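Local structure of cyclase (Uncultured organism, 5IBZ) at residues M106-H119 and A304-L317. The protein belongs to the cyclase family, may act as an arylformamidase, and binds acetylphosphate. Sequence-based numbering, arbitrary orientation.
Sequences MPLQGSTQWDALSH and AQPLYIPGAVGSPL. With UVW (acetylphosphate), chain F.
Trp114 and Ser315 form the hydrogen-bonded pair of a short antiparallel ladder in which strands 113-115 and 314-316 run 4.7 Å apart. Both backbone bonds of this pair are 3.0 Å, Trp114 N to Ser315 O and Ser315 N to Trp114 O. Beyond it, Ala116 N donates to Val313 O from well above the carbonyl plane. At the other end, a water bridges Thr112 O and Leu317 N, whose direct bond is weak.

The Trp114 indole turns its NE1 edge to Ala304 of 304-317. NE1 donates to Ala304 O at 2.8 Å, almost in the ring plane, and has Leu317 CD1 at 3.8 Å. Replacing Trp114 by a phenylalanine would probably leave the buried Ala304 O without its indole donor and open a gap beside Leu317 CD1. On the side of Gln113 and Asp115, Gly314 lies against the strand where a side chain would clash with Trp114 O. Leu108 splits its branches: CD1 meets Ala312 CB at 3.8 Å, while CD2 rests on Pro316 CD at 3.7 Å. Val313 CG1 packs against Ser118.

His119 CB touches Val313 O, and with CG anti to the backbone N (chi1 173°) the imidazole is carried on to acetylphosphate, which Arg69 and His268 also bind. NE2 donates to its O1P at 2.6 Å. The ladder, the last strand pair of the main sheet within this chain, thus places Asp115 and His119 at the pocket. Ala100 O of the second subunit holds His119 ND1, leaving NE2 to donate to the phosphate.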
loop_
_atom_site.group_PDB
_atom_site.type_symbol
_atom_site.label_atom_id
_atom_site.label_comp_id
_atom_site.label_asym_id
_atom_site.label_seq_id
_atom_site.Cartn_x
_atom_site.Cartn_y
_atom_site.Cartn_z
HETATM N N MSE B 106 4.414 -3.540 2.430
HETATM C CA MSE B 106 4.928 -4.118 3.661
HETATM C C MSE B 106 5.769 -3.169 4.470
HETATM O O MSE B 106 6.391 -2.248 3.914
HETATM C CB MSE B 106 5.773 -5.361 3.347
HETATM C CG MSE B 106 7.016 -5.057 2.569
HETATM SE SE MSE B 106 8.004 -6.664 2.072
HETATM C CE MSE B 106 8.588 -7.313 3.803
ATOM N N PRO B 107 5.819 -3.406 5.779
ATOM C CA PRO B 107 6.865 -2.751 6.538
ATOM C C PRO B 107 8.216 -3.305 6.129
ATOM O O PRO B 107 8.348 -4.512 5.918
ATOM C CB PRO B 107 6.546 -3.117 7.997
ATOM C CG PRO B 107 5.270 -3.878 7.985
ATOM C CD PRO B 107 5.112 -4.413 6.592
ATOM N N LEU B 108 9.221 -2.455 6.049
ATOM C CA LEU B 108 10.552 -2.948 5.752
ATOM C C LEU B 108 11.129 -3.669 6.965
ATOM O O LEU B 108 12.116 -4.375 6.830
ATOM C CB LEU B 108 11.453 -1.798 5.282
ATOM C CG LEU B 108 10.966 -1.132 3.999
ATOM C CD1 LEU B 108 11.932 -0.017 3.564
ATOM C CD2 LEU B 108 10.808 -2.121 2.854
ATOM N N GLN B 109 10.487 -3.514 8.124
ATOM C CA GLN B 109 10.808 -4.296 9.322
ATOM C C GLN B 109 9.760 -5.395 9.524
ATOM O O GLN B 109 9.541 -5.853 10.650
ATOM C CB GLN B 109 10.861 -3.400 10.584
ATOM C CG GLN B 109 11.955 -2.337 10.607
ATOM C CD GLN B 109 11.729 -1.186 9.632
ATOM O OE1 GLN B 109 10.686 -0.548 9.645
ATOM N NE2 GLN B 109 12.696 -0.978 8.728
ATOM N N GLY B 110 9.084 -5.785 8.450
ATOM C CA GLY B 110 7.926 -6.653 8.565
ATOM C C GLY B 110 8.155 -8.134 8.319
ATOM O O GLY B 110 7.213 -8.906 8.396
ATOM N N SER B 111 9.396 -8.522 8.041
ATOM C CA SER B 111 9.723 -9.902 7.696
ATOM C C SER B 111 11.194 -10.161 8.033
ATOM O O SER B 111 11.795 -9.406 8.784
ATOM C CB SER B 111 9.430 -10.174 6.215
ATOM O OG SER B 111 9.425 -11.561 5.922
ATOM N N THR B 112 11.784 -11.223 7.492
ATOM C CA THR B 112 13.232 -11.397 7.554
ATOM C C THR B 112 13.887 -10.084 7.128
ATOM O O THR B 112 13.541 -9.526 6.092
ATOM C CB THR B 112 13.678 -12.555 6.653
ATOM O OG1 THR B 112 12.998 -13.755 7.068
ATOM C CG2 THR B 112 15.171 -12.729 6.700
ATOM N N GLN B 113 14.826 -9.590 7.928
ATOM C CA GLN B 113 15.282 -8.216 7.757
ATOM C C GLN B 113 16.693 -7.961 8.235
ATOM O O GLN B 113 17.211 -8.675 9.107
ATOM C CB GLN B 113 14.340 -7.261 8.513
ATOM C CG GLN B 113 14.467 -7.349 10.040
ATOM C CD GLN B 113 13.320 -6.671 10.752
ATOM O OE1 GLN B 113 13.445 -5.579 11.297
ATOM N NE2 GLN B 113 12.181 -7.299 10.694
ATOM N N TRP B 114 17.279 -6.912 7.666
ATOM C CA TRP B 114 18.364 -6.151 8.302
ATOM C C TRP B 114 17.786 -4.826 8.764
ATOM O O TRP B 114 16.978 -4.217 8.052
ATOM C CB TRP B 114 19.522 -5.832 7.366
ATOM C CG TRP B 114 20.475 -6.914 7.090
ATOM C CD1 TRP B 114 20.746 -7.443 5.875
ATOM C CD2 TRP B 114 21.334 -7.586 8.021
ATOM N NE1 TRP B 114 21.718 -8.405 5.978
ATOM C CE2 TRP B 114 22.097 -8.518 7.283
ATOM C CE3 TRP B 114 21.527 -7.504 9.390
ATOM C CZ2 TRP B 114 23.016 -9.360 7.874
ATOM C CZ3 TRP B 114 22.461 -8.325 9.977
ATOM C CH2 TRP B 114 23.188 -9.254 9.220
ATOM N N ASP B 115 18.246 -4.375 9.920
ATOM C CA ASP B 115 17.974 -3.027 10.399
ATOM C C ASP B 115 19.201 -2.193 10.163
ATOM O O ASP B 115 20.305 -2.589 10.537
ATOM C CB ASP B 115 17.614 -3.043 11.872
ATOM C CG ASP B 115 16.395 -3.907 12.152
ATOM O OD1 ASP B 115 15.564 -4.097 11.230
ATOM O OD2 ASP B 115 16.282 -4.416 13.289
ATOM N N ALA B 116 19.029 -1.057 9.495
ATOM C CA ALA B 116 20.137 -0.121 9.255
ATOM C C ALA B 116 20.530 0.598 10.528
ATOM O O ALA B 116 19.808 0.563 11.527
ATOM C CB ALA B 116 19.746 0.887 8.203
ATOM N N LEU B 117 21.661 1.287 10.475
ATOM C CA LEU B 117 22.103 2.052 11.640
ATOM C C LEU B 117 21.192 3.267 11.878
ATOM O O LEU B 117 21.229 3.878 12.941
ATOM C CB LEU B 117 23.556 2.489 11.462
ATOM C CG LEU B 117 24.520 1.357 11.147
ATOM C CD1 LEU B 117 25.934 1.908 11.072
ATOM C CD2 LEU B 117 24.436 0.211 12.167
ATOM N N SER B 118 20.388 3.623 10.881
ATOM C CA SER B 118 19.374 4.666 11.036
ATOM C C SER B 118 18.101 4.176 11.719
ATOM O O SER B 118 17.183 4.954 11.940
ATOM C CB SER B 118 19.018 5.254 9.668
ATOM O OG SER B 118 18.816 4.221 8.708
ATOM N N HIS B 119 18.011 2.882 12.035
ATOM C CA HIS B 119 16.791 2.326 12.628
ATOM C C HIS B 119 16.632 2.609 14.126
ATOM O O HIS B 119 15.508 2.655 14.617
ATOM C CB HIS B 119 16.729 0.802 12.402
ATOM C CG HIS B 119 15.598 0.122 13.105
ATOM N ND1 HIS B 119 14.277 0.446 12.882
ATOM C CD2 HIS B 119 15.589 -0.873 14.025
ATOM C CE1 HIS B 119 13.504 -0.314 13.638
ATOM N NE2 HIS B 119 14.278 -1.124 14.342
ATOM N N ALA B 304 23.666 -12.085 2.076
ATOM C CA ALA B 304 22.591 -11.446 2.825
ATOM C C ALA B 304 22.522 -9.959 2.493
ATOM O O ALA B 304 22.253 -9.110 3.353
ATOM C CB ALA B 304 22.776 -11.670 4.298
ATOM N N GLN B 305 22.641 -9.656 1.214
ATOM C CA GLN B 305 22.569 -8.261 0.775
ATOM C C GLN B 305 21.165 -7.685 0.992
ATOM O O GLN B 305 20.158 -8.371 0.829
ATOM C CB GLN B 305 22.992 -8.148 -0.696
ATOM C CG GLN B 305 22.026 -8.785 -1.716
ATOM C CD GLN B 305 22.299 -10.268 -2.028
ATOM O OE1 GLN B 305 22.705 -11.050 -1.163
ATOM N NE2 GLN B 305 22.020 -10.656 -3.264
ATOM N N PRO B 306 21.099 -6.413 1.379
ATOM C CA PRO B 306 19.798 -5.760 1.457
ATOM C C PRO B 306 19.323 -5.323 0.080
ATOM O O PRO B 306 20.110 -5.305 -0.869
ATOM C CB PRO B 306 20.088 -4.535 2.317
ATOM C CG PRO B 306 21.458 -4.140 1.874
ATOM C CD PRO B 306 22.199 -5.450 1.593
ATOM N N LEU B 307 18.051 -4.975 -0.037
ATOM C CA LEU B 307 17.582 -4.289 -1.245
ATOM C C LEU B 307 18.193 -2.885 -1.298
ATOM O O LEU B 307 18.500 -2.282 -0.262
ATOM C CB LEU B 307 16.066 -4.178 -1.284
ATOM C CG LEU B 307 15.301 -5.497 -1.306
ATOM C CD1 LEU B 307 13.825 -5.229 -1.260
ATOM C CD2 LEU B 307 15.655 -6.304 -2.569
ATOM N N TYR B 308 18.358 -2.370 -2.509
ATOM C CA TYR B 308 18.887 -1.028 -2.714
ATOM C C TYR B 308 17.748 0.005 -2.587
ATOM O O TYR B 308 17.066 0.327 -3.579
ATOM C CB TYR B 308 19.566 -0.955 -4.089
ATOM C CG TYR B 308 20.229 0.348 -4.473
ATOM C CD1 TYR B 308 20.326 1.413 -3.586
ATOM C CD2 TYR B 308 20.692 0.537 -5.764
ATOM C CE1 TYR B 308 20.901 2.614 -3.961
ATOM C CE2 TYR B 308 21.266 1.743 -6.150
ATOM C CZ TYR B 308 21.361 2.776 -5.245
ATOM O OH TYR B 308 21.927 3.984 -5.623
ATOM N N ILE B 309 17.527 0.488 -1.360
ATOM C CA ILE B 309 16.421 1.409 -1.086
ATOM C C ILE B 309 16.949 2.672 -0.433
ATOM O O ILE B 309 17.170 2.720 0.775
ATOM C CB ILE B 309 15.337 0.807 -0.155
ATOM C CG1 ILE B 309 14.978 -0.629 -0.542
ATOM C CG2 ILE B 309 14.105 1.733 -0.148
ATOM C CD1 ILE B 309 14.070 -1.328 0.474
ATOM N N PRO B 310 17.193 3.703 -1.235
ATOM C CA PRO B 310 17.815 4.897 -0.668
ATOM C C PRO B 310 16.934 5.549 0.383
ATOM O O PRO B 310 15.725 5.706 0.204
ATOM C CB PRO B 310 18.024 5.807 -1.880
ATOM C CG PRO B 310 17.249 5.215 -2.982
ATOM C CD PRO B 310 17.085 3.765 -2.705
ATOM N N GLY B 311 17.568 5.895 1.492
ATOM C CA GLY B 311 16.870 6.563 2.579
ATOM C C GLY B 311 16.057 5.649 3.470
ATOM O O GLY B 311 15.392 6.126 4.387
ATOM N N ALA B 312 16.114 4.343 3.232
ATOM C CA ALA B 312 15.395 3.403 4.086
ATOM C C ALA B 312 16.216 3.045 5.318
ATOM O O ALA B 312 17.455 3.105 5.300
ATOM C CB ALA B 312 15.029 2.137 3.309
ATOM N N VAL B 313 15.509 2.647 6.377
ATOM C CA VAL B 313 16.166 2.348 7.640
ATOM C C VAL B 313 16.260 0.836 7.900
ATOM O O VAL B 313 16.570 0.402 9.013
ATOM C CB VAL B 313 15.463 3.054 8.825
ATOM C CG1 VAL B 313 15.452 4.543 8.603
ATOM C CG2 VAL B 313 14.059 2.548 9.044
ATOM N N GLY B 314 16.076 0.048 6.843
ATOM C CA GLY B 314 16.254 -1.395 6.888
ATOM C C GLY B 314 15.772 -1.977 5.578
ATOM O O GLY B 314 15.373 -1.250 4.676
ATOM N N SER B 315 15.769 -3.294 5.478
ATOM C CA SER B 315 15.363 -3.956 4.255
ATOM C C SER B 315 14.936 -5.382 4.507
ATOM O O SER B 315 15.533 -6.048 5.349
ATOM C CB SER B 315 16.521 -3.987 3.276
ATOM O OG SER B 315 16.157 -4.659 2.090
ATOM N N PRO B 316 13.945 -5.869 3.749
ATOM C CA PRO B 316 13.738 -7.312 3.652
ATOM C C PRO B 316 14.868 -7.939 2.879
ATOM O O PRO B 316 15.623 -7.265 2.169
ATOM C CB PRO B 316 12.396 -7.449 2.911
ATOM C CG PRO B 316 12.209 -6.200 2.224
ATOM C CD PRO B 316 12.950 -5.121 2.963
ATOM N N LEU B 317 15.022 -9.237 3.052
ATOM C CA LEU B 317 16.004 -9.953 2.258
ATOM C C LEU B 317 15.717 -11.435 2.271
ATOM O O LEU B 317 14.833 -11.907 2.969
ATOM C CB LEU B 317 17.406 -9.682 2.763
ATOM C CG LEU B 317 17.741 -10.332 4.093
ATOM C CD1 LEU B 317 19.265 -10.593 4.137
ATOM C CD2 LEU B 317 17.357 -9.447 5.236
HETATM C C1 UVW F . 10.991 -3.662 18.197
HETATM O O1 UVW F . 10.302 -3.160 17.376
HETATM C C1M UVW F . 10.514 -3.754 19.644
HETATM O O2 UVW F . 12.246 -4.182 17.868
HETATM P P UVW F . 12.935 -4.014 16.385
HETATM O O1P UVW F . 12.837 -2.588 15.896
HETATM O O2P UVW F . 14.380 -4.424 16.556
HETATM O O3P UVW F . 12.283 -4.912 15.365
HETATM O O HOH W 1 12.316 -10.276 3.913
#